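PDB 6WPX: BlEst2 from Bacillus licheniformis, which probably hydrolyses ester bonds as a lipase or esterase of the alpha/beta-hydrolase type, here in its propeptide form. Local coordinates for residues I142-A154 with F227-L241. Numbering follows the deposited sequence.
Sequences ITLGTPHHGSQLA and FGENDGAVTEKNARL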
loop_
_atom_site.group_PDB
_atom_site.type_symbol
_atom_site.label_atom_id
_atom_site.label_comp_id
_atom_site.label_asym_id
_atom_site.label_seq_id
_atom_site.Cartn_x
_atom_site.Cartn_y
_atom_site.Cartn_z
ATOM N N ILE A 142 -7.742 -17.876 0.950
ATOM C CA ILE A 142 -7.895 -16.939 2.051
ATOM C C ILE A 142 -6.741 -15.932 1.914
ATOM O O ILE A 142 -5.582 -16.313 1.885
ATOM C CB ILE A 142 -7.911 -17.658 3.412
ATOM C CG1 ILE A 142 -9.070 -18.683 3.476
ATOM C CG2 ILE A 142 -7.932 -16.629 4.585
ATOM C CD1 ILE A 142 -8.819 -19.803 4.403
ATOM N N THR A 143 -7.069 -14.658 1.798
ATOM C CA THR A 143 -6.057 -13.612 1.678
ATOM C C THR A 143 -5.999 -12.824 2.985
ATOM O O THR A 143 -7.037 -12.513 3.553
ATOM C CB THR A 143 -6.261 -12.739 0.439
ATOM O OG1 THR A 143 -7.349 -11.837 0.634
ATOM C CG2 THR A 143 -6.413 -13.548 -0.855
ATOM N N LEU A 144 -4.778 -12.509 3.441
ATOM C CA LEU A 144 -4.515 -11.772 4.668
ATOM C C LEU A 144 -3.839 -10.455 4.293
ATOM O O LEU A 144 -2.697 -10.460 3.830
ATOM C CB LEU A 144 -3.575 -12.587 5.600
ATOM C CG LEU A 144 -3.922 -14.089 5.859
ATOM C CD1 LEU A 144 -2.862 -14.754 6.747
ATOM C CD2 LEU A 144 -5.293 -14.241 6.470
ATOM N N GLY A 145 -4.541 -9.352 4.517
ATOM C CA GLY A 145 -4.040 -8.009 4.222
ATOM C C GLY A 145 -3.538 -7.847 2.815
ATOM O O GLY A 145 -2.478 -7.253 2.592
ATOM N N THR A 146 -4.270 -8.417 1.852
ATOM C CA THR A 146 -3.859 -8.354 0.455
ATOM C C THR A 146 -4.386 -7.080 -0.181
ATOM O O THR A 146 -5.600 -6.889 -0.192
ATOM C CB THR A 146 -4.347 -9.587 -0.337
ATOM O OG1 THR A 146 -3.656 -10.750 0.152
ATOM C CG2 THR A 146 -4.106 -9.427 -1.864
ATOM N N PRO A 147 -3.518 -6.246 -0.792
ATOM C CA PRO A 147 -4.038 -5.060 -1.492
ATOM C C PRO A 147 -4.649 -5.433 -2.850
ATOM O O PRO A 147 -4.088 -5.106 -3.899
ATOM C CB PRO A 147 -2.810 -4.156 -1.623
ATOM C CG PRO A 147 -1.636 -5.116 -1.686
ATOM C CD PRO A 147 -2.047 -6.356 -0.912
ATOM N N HIS A 148 -5.830 -6.095 -2.833
ATOM C CA HIS A 148 -6.531 -6.464 -4.076
ATOM C C HIS A 148 -6.851 -5.227 -4.943
ATOM O O HIS A 148 -6.963 -5.368 -6.155
ATOM C CB HIS A 148 -7.824 -7.227 -3.774
ATOM C CG HIS A 148 -7.585 -8.578 -3.166
ATOM N ND1 HIS A 148 -7.034 -9.615 -3.900
ATOM C CD2 HIS A 148 -7.833 -9.008 -1.907
ATOM C CE1 HIS A 148 -7.008 -10.650 -3.082
ATOM N NE2 HIS A 148 -7.478 -10.329 -1.865
ATOM N N HIS A 149 -7.006 -4.030 -4.324
ATOM C CA HIS A 149 -7.293 -2.800 -5.080
ATOM C C HIS A 149 -6.058 -1.882 -5.145
ATOM O O HIS A 149 -6.162 -0.731 -5.522
ATOM C CB HIS A 149 -8.549 -2.059 -4.548
ATOM C CG HIS A 149 -9.795 -2.901 -4.590
ATOM N ND1 HIS A 149 -10.678 -2.835 -5.644
ATOM C CD2 HIS A 149 -10.211 -3.858 -3.735
ATOM C CE1 HIS A 149 -11.631 -3.710 -5.379
ATOM N NE2 HIS A 149 -11.391 -4.359 -4.251
ATOM N N GLY A 150 -4.904 -2.411 -4.782
ATOM C CA GLY A 150 -3.675 -1.647 -4.819
ATOM C C GLY A 150 -3.289 -0.975 -3.521
ATOM O O GLY A 150 -4.064 -0.911 -2.561
ATOM N N SER A 151 -2.081 -0.452 -3.517
ATOM C CA SER A 151 -1.488 0.219 -2.387
ATOM C C SER A 151 -1.265 1.707 -2.687
ATOM O O SER A 151 -0.557 2.040 -3.649
ATOM C CB SER A 151 -0.160 -0.451 -2.048
ATOM O OG SER A 151 0.539 0.374 -1.135
ATOM N N GLN A 152 -1.868 2.594 -1.865
ATOM C CA GLN A 152 -1.665 4.056 -2.003
ATOM C C GLN A 152 -0.207 4.416 -1.652
ATOM O O GLN A 152 0.311 5.429 -2.112
ATOM C CB GLN A 152 -2.658 4.875 -1.163
ATOM C CG GLN A 152 -4.142 4.683 -1.583
ATOM C CD GLN A 152 -4.820 3.595 -0.752
ATOM O OE1 GLN A 152 -4.180 2.648 -0.261
ATOM N NE2 GLN A 152 -6.142 3.701 -0.610
ATOM N N LEU A 153 0.456 3.552 -0.876
ATOM C CA LEU A 153 1.870 3.718 -0.539
ATOM C C LEU A 153 2.730 3.396 -1.767
ATOM O O LEU A 153 3.746 4.055 -1.984
ATOM C CB LEU A 153 2.238 2.852 0.659
ATOM C CG LEU A 153 1.679 3.366 2.002
ATOM C CD1 LEU A 153 1.838 2.296 3.093
ATOM C CD2 LEU A 153 2.385 4.694 2.417
ATOM N N ALA A 154 2.301 2.402 -2.595
ATOM C CA ALA A 154 2.996 2.129 -3.849
ATOM C C ALA A 154 2.779 3.324 -4.787
ATOM O O ALA A 154 3.720 3.717 -5.456
ATOM C CB ALA A 154 2.495 0.834 -4.491
ATOM N N PHE A 227 -7.065 7.900 3.839
ATOM C CA PHE A 227 -7.959 7.140 2.960
ATOM C C PHE A 227 -9.013 6.363 3.751
ATOM O O PHE A 227 -10.146 6.288 3.300
ATOM C CB PHE A 227 -7.153 6.203 2.044
ATOM C CG PHE A 227 -6.114 6.911 1.203
ATOM C CD1 PHE A 227 -6.449 7.457 -0.033
ATOM C CD2 PHE A 227 -4.800 7.026 1.645
ATOM C CE1 PHE A 227 -5.486 8.113 -0.811
ATOM C CE2 PHE A 227 -3.839 7.684 0.869
ATOM C CZ PHE A 227 -4.184 8.216 -0.355
ATOM N N GLY A 228 -8.636 5.801 4.906
ATOM C CA GLY A 228 -9.571 5.073 5.763
ATOM C C GLY A 228 -8.871 4.080 6.669
ATOM O O GLY A 228 -7.637 4.083 6.758
ATOM N N GLU A 229 -9.656 3.201 7.319
ATOM C CA GLU A 229 -9.152 2.139 8.199
ATOM C C GLU A 229 -8.111 1.302 7.458
ATOM O O GLU A 229 -8.272 1.010 6.275
ATOM C CB GLU A 229 -10.314 1.236 8.696
ATOM C CG GLU A 229 -11.323 1.939 9.597
ATOM C CD GLU A 229 -10.821 2.798 10.747
ATOM O OE1 GLU A 229 -10.861 4.039 10.585
ATOM O OE2 GLU A 229 -10.412 2.255 11.800
ATOM N N ASN A 230 -7.013 0.976 8.125
ATOM C CA ASN A 230 -5.935 0.298 7.458
ATOM C C ASN A 230 -5.076 -0.426 8.475
ATOM O O ASN A 230 -5.230 -0.202 9.672
ATOM C CB ASN A 230 -5.108 1.357 6.644
ATOM C CG ASN A 230 -4.319 2.279 7.522
ATOM O OD1 ASN A 230 -3.196 1.961 7.897
ATOM N ND2 ASN A 230 -4.902 3.405 7.918
ATOM N N ASP A 231 -4.164 -1.271 8.007
ATOM C CA ASP A 231 -3.310 -2.041 8.913
ATOM C C ASP A 231 -1.850 -1.504 8.903
ATOM O O ASP A 231 -0.937 -2.226 9.296
ATOM C CB ASP A 231 -3.343 -3.538 8.537
ATOM C CG ASP A 231 -2.687 -3.875 7.198
ATOM O OD1 ASP A 231 -2.132 -2.954 6.547
ATOM O OD2 ASP A 231 -2.681 -5.049 6.829
ATOM N N GLY A 232 -1.658 -0.270 8.414
ATOM C CA GLY A 232 -0.329 0.326 8.307
ATOM C C GLY A 232 0.266 0.155 6.920
ATOM O O GLY A 232 1.197 0.877 6.555
ATOM N N ALA A 233 -0.285 -0.772 6.109
ATOM C CA ALA A 233 0.236 -0.981 4.753
ATOM C C ALA A 233 -0.863 -1.067 3.725
ATOM O O ALA A 233 -0.620 -0.794 2.564
ATOM C CB ALA A 233 1.083 -2.248 4.710
ATOM N N VAL A 234 -2.052 -1.538 4.127
ATOM C CA VAL A 234 -3.150 -1.748 3.186
ATOM C C VAL A 234 -4.416 -1.235 3.835
ATOM O O VAL A 234 -4.629 -1.506 5.020
ATOM C CB VAL A 234 -3.297 -3.262 2.785
ATOM C CG1 VAL A 234 -4.395 -3.451 1.743
ATOM C CG2 VAL A 234 -1.974 -3.856 2.280
ATOM N N THR A 235 -5.271 -0.540 3.070
ATOM C CA THR A 235 -6.568 -0.075 3.608
ATOM C C THR A 235 -7.568 -1.226 3.602
ATOM O O THR A 235 -7.502 -2.088 2.739
ATOM C CB THR A 235 -7.110 1.132 2.855
ATOM O OG1 THR A 235 -7.470 0.707 1.549
ATOM C CG2 THR A 235 -6.104 2.317 2.815
ATOM N N GLU A 236 -8.502 -1.225 4.563
ATOM C CA GLU A 236 -9.502 -2.289 4.656
ATOM C C GLU A 236 -10.270 -2.393 3.314
ATOM O O GLU A 236 -10.471 -3.496 2.804
ATOM C CB GLU A 236 -10.444 -2.010 5.849
ATOM C CG GLU A 236 -11.629 -2.958 5.934
ATOM C CD GLU A 236 -12.865 -2.597 5.129
ATOM O OE1 GLU A 236 -13.669 -3.503 4.837
ATOM O OE2 GLU A 236 -13.023 -1.409 4.770
ATOM N N LYS A 237 -10.687 -1.245 2.740
ATOM C CA LYS A 237 -11.410 -1.260 1.461
ATOM C C LYS A 237 -10.579 -1.878 0.319
ATOM O O LYS A 237 -11.131 -2.600 -0.516
ATOM C CB LYS A 237 -11.934 0.135 1.082
ATOM C CG LYS A 237 -13.165 0.557 1.908
ATOM C CD LYS A 237 -14.453 -0.202 1.500
ATOM C CE LYS A 237 -15.398 -0.399 2.657
ATOM N NZ LYS A 237 -16.475 -1.371 2.334
ATOM N N ASN A 238 -9.251 -1.637 0.308
ATOM C CA ASN A 238 -8.418 -2.193 -0.743
ATOM C C ASN A 238 -8.006 -3.629 -0.489
ATOM O O ASN A 238 -7.444 -4.236 -1.382
ATOM C CB ASN A 238 -7.196 -1.294 -1.007
ATOM C CG ASN A 238 -7.550 0.009 -1.694
ATOM O OD1 ASN A 238 -8.699 0.428 -1.736
ATOM N ND2 ASN A 238 -6.583 0.642 -2.313
ATOM N N ALA A 239 -8.327 -4.189 0.696
ATOM C CA ALA A 239 -8.016 -5.582 1.049
ATOM C C ALA A 239 -9.157 -6.544 0.683
ATOM O O ALA A 239 -9.062 -7.760 0.935
ATOM C CB ALA A 239 -7.691 -5.686 2.532
ATOM N N ARG A 240 -10.230 -6.009 0.067
ATOM C CA ARG A 240 -11.440 -6.789 -0.241
ATOM C C ARG A 240 -11.594 -7.160 -1.705
ATOM O O ARG A 240 -10.970 -6.530 -2.569
ATOM C CB ARG A 240 -12.711 -6.010 0.206
ATOM C CG ARG A 240 -12.692 -5.516 1.639
ATOM C CD ARG A 240 -12.236 -6.605 2.606
ATOM N NE ARG A 240 -12.441 -6.202 3.985
ATOM C CZ ARG A 240 -12.400 -7.024 5.021
ATOM N NH1 ARG A 240 -12.153 -8.320 4.842
ATOM N NH2 ARG A 240 -12.592 -6.562 6.241
ATOM N N LEU A 241 -12.441 -8.180 -1.969
ATOM C CA LEU A 241 -12.850 -8.618 -3.294
ATOM C C LEU A 241 -14.393 -8.587 -3.333
ATOM O O LEU A 241 -15.036 -8.969 -2.342
ATOM C CB LEU A 241 -12.323 -10.014 -3.662
ATOM C CG LEU A 241 -10.813 -10.146 -3.889
ATOM C CD1 LEU A 241 -10.415 -11.621 -3.937
ATOM C CD2 LEU A 241 -10.397 -9.461 -5.183
HETATM O O HOH W 1 -7.137 -9.471 2.236
HETATM O O HOH W 2 -4.328 -0.075 0.353
HETATM O O HOH W 3 1.595 -0.831 0.957
HETATM O O HOH W 4 -8.702 2.741 0.193
#
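P147 and H149 run close beside A239 and N238, with the CA atoms of P147 and A239 4.7 Å apart. The turn P147-G150, a type I beta turn, is tied down by N238. H149 N donates to N238 O (3.0 Å). The CA of A239 makes a CA-H...O contact with T146 O at 3.0 Å.

The N238 side chain continues the grip. Its ND2 donates to G150 O (3.0 Å), from above the carbonyl plane. Water 2 also donates to G150 O and joins it to Q152 OE1 and T235 N.

The H148 ring is sandwiched. L241 CG sits 3.6 Å from the ring centroid, over one face, as a CH-pi contact. T146 CG2 lies over the opposite face. H148 CG lies beside its backbone N (chi1 -67°), and with the ring turned as it is NE2 meets T143 OG1, its hydrogen-bond partner at the ring edge (2.9 Å). Replacing H148 with an alanine would probably open a gap between L241 and T146 and cost T143 OG1 this bond. H149 NE2 makes a weak bond to R240 O.

Q152 CG lies over one face of the F227 ring, 3.6 Å from its centroid, and the bend at chi2 (94°) turns the amide toward T235 and N238. V234 CG1 packs on P147 CB (3.8 Å). D231 OD1 receives both A233 N and V234 N, which fixes the carboxylate.

Strand 138-144 lies between strands 113-118 and 201-205 of the central sheet, and in the loop just past it T146 OG1 bonds S119 O. D231 OD2 bonds H254 ND1, consistent with the acid-histidine pair of an alpha/beta hydrolase. R188 of helix 181-191 bonds H148 O, while L153 packs on helix 218-224.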